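Local atomic coordinates of putative PLP-dependent aminotransferase (Bacillus cereus ATCC 10987, PDB entry 3JU7), a protein that probably uses pyridoxal phosphate to transfer amino groups, as expected of a DegT/DnrJ/EryC1-family aminotransferase. Residues Met173-Asp178 with Ile183-His188. Sequence-based numbering, arbitrary orientation.
Sequences MHYGQD and IIYSFH
The carbonyl O of Tyr175 accepts a very short hydrogen bond from Tyr185 OH (2.5 Å), the oxygen lying at the edge of the Tyr185 ring, near its plane. Tyrosine suits the place because its long, flat side chain reaches from strand 182-186 to a buried turn and ends in a donor. Its CB points toward that turn, and CG anti to the carbonyl carbon (chi1 -52°) extends the ring so that OH arrives at Tyr175 O. The His174 ring meets the phenol along its own edge, CE1 lying 3.4 Å from Tyr185 OH, while the two planes are inclined at 56°; being flat, it can also stack on Phe49, and its NE2 is hydrogen-bonded to the backbone N of Gly167. Gly176 sits third in a type II turn from His174 to Gln177, where its positive phi (100°) favours glycine. Isoleucine's branches serve two surfaces: Ile183 CD1 approaches the bare Gly176 CA to 3.2 Å, a tight fit, and CG2 lies over one face of Tyr185, 3.5 Å above the ring plane and offset toward the rim. Ser186 OG hydrogen-bonds the phosphate of the modified lysine at position 191. The turn thus packs against strand 182-186, which itself runs between strands 199-203 and 159-161 in the mixed sheet.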
# COMPACT_ATOMS: atom_id res chain seq x y z
N MSE A 173 24.41 15.54 10.10
CA MSE A 173 23.78 14.30 10.48
C MSE A 173 22.39 14.28 9.91
O MSE A 173 21.70 15.31 9.93
CB MSE A 173 23.77 14.16 12.00
CG MSE A 173 22.60 13.38 12.57
SE MSE A 173 22.87 13.06 14.44
CE MSE A 173 21.06 13.17 15.04
N HIS A 174 21.97 13.12 9.40
CA HIS A 174 20.64 12.97 8.86
C HIS A 174 19.64 12.81 10.01
O HIS A 174 19.93 12.14 11.00
CB HIS A 174 20.54 11.80 7.90
CG HIS A 174 19.22 11.71 7.20
ND1 HIS A 174 18.20 10.91 7.65
CD2 HIS A 174 18.75 12.34 6.10
CE1 HIS A 174 17.15 11.04 6.86
NE2 HIS A 174 17.46 11.91 5.91
N TYR A 175 18.48 13.41 9.87
CA TYR A 175 17.44 13.31 10.87
C TYR A 175 17.10 11.86 11.16
O TYR A 175 16.77 11.13 10.22
CB TYR A 175 16.17 14.02 10.42
CG TYR A 175 15.18 13.99 11.53
CD1 TYR A 175 15.29 14.88 12.58
CD2 TYR A 175 14.18 13.04 11.58
CE1 TYR A 175 14.44 14.85 13.63
CE2 TYR A 175 13.29 13.00 12.67
CZ TYR A 175 13.44 13.92 13.69
OH TYR A 175 12.61 13.95 14.79
N GLY A 176 17.16 11.49 12.45
CA GLY A 176 16.80 10.17 12.96
C GLY A 176 17.96 9.21 13.23
O GLY A 176 17.76 8.09 13.73
N GLN A 177 19.17 9.65 12.89
CA GLN A 177 20.36 8.79 12.95
C GLN A 177 20.45 8.10 14.30
O GLN A 177 20.29 8.75 15.34
CB GLN A 177 21.61 9.64 12.69
CG GLN A 177 22.97 8.87 12.73
CD GLN A 177 23.13 7.93 11.56
OE1 GLN A 177 23.10 8.37 10.40
NE2 GLN A 177 23.24 6.62 11.83
N ASP A 178 20.68 6.78 14.27
CA ASP A 178 20.92 5.98 15.46
C ASP A 178 19.71 5.87 16.40
O ASP A 178 19.85 5.37 17.49
CB ASP A 178 22.15 6.48 16.25
CG ASP A 178 23.46 6.35 15.46
OD1 ASP A 178 23.47 5.66 14.43
OD2 ASP A 178 24.49 6.96 15.85
N ILE A 183 11.64 5.36 12.43
CA ILE A 183 11.32 6.62 11.76
C ILE A 183 10.70 6.30 10.40
O ILE A 183 11.24 5.52 9.62
CB ILE A 183 12.57 7.52 11.63
CG1 ILE A 183 13.31 7.53 13.00
CG2 ILE A 183 12.18 8.87 11.14
CD1 ILE A 183 13.91 8.77 13.46
N ILE A 184 9.54 6.90 10.15
CA ILE A 184 8.84 6.78 8.89
C ILE A 184 8.99 8.07 8.06
O ILE A 184 8.83 9.17 8.56
CB ILE A 184 7.33 6.53 9.09
CG1 ILE A 184 7.06 5.39 10.12
CG2 ILE A 184 6.68 6.25 7.76
CD1 ILE A 184 8.07 4.21 10.10
N TYR A 185 9.34 7.91 6.79
CA TYR A 185 9.47 9.00 5.88
C TYR A 185 8.67 8.67 4.64
O TYR A 185 8.50 7.48 4.27
CB TYR A 185 10.93 9.19 5.41
CG TYR A 185 12.00 9.30 6.45
CD1 TYR A 185 12.42 10.54 6.95
CD2 TYR A 185 12.72 8.17 6.83
CE1 TYR A 185 13.49 10.62 7.93
CE2 TYR A 185 13.76 8.24 7.77
CZ TYR A 185 14.15 9.46 8.33
OH TYR A 185 15.23 9.46 9.25
N SER A 186 8.26 9.72 3.95
CA SER A 186 7.47 9.59 2.74
C SER A 186 8.24 10.02 1.50
O SER A 186 9.04 10.95 1.55
CB SER A 186 6.18 10.42 2.86
OG SER A 186 5.43 10.34 1.67
N PHE A 187 7.99 9.33 0.38
CA PHE A 187 8.48 9.73 -0.92
C PHE A 187 7.30 10.12 -1.86
O PHE A 187 7.39 10.06 -3.09
CB PHE A 187 9.27 8.59 -1.57
CG PHE A 187 10.47 8.08 -0.78
CD1 PHE A 187 11.31 8.93 -0.07
CD2 PHE A 187 10.80 6.73 -0.85
CE1 PHE A 187 12.43 8.43 0.60
CE2 PHE A 187 11.94 6.22 -0.18
CZ PHE A 187 12.76 7.08 0.53
N HIS A 188 6.16 10.53 -1.29
CA HIS A 188 5.07 11.00 -2.12
C HIS A 188 5.55 12.14 -3.00
O HIS A 188 6.44 12.91 -2.61
CB HIS A 188 3.91 11.46 -1.25
CG HIS A 188 2.64 11.69 -1.99
ND1 HIS A 188 2.21 12.95 -2.37
CD2 HIS A 188 1.65 10.84 -2.37
CE1 HIS A 188 1.03 12.86 -2.96
NE2 HIS A 188 0.67 11.58 -2.97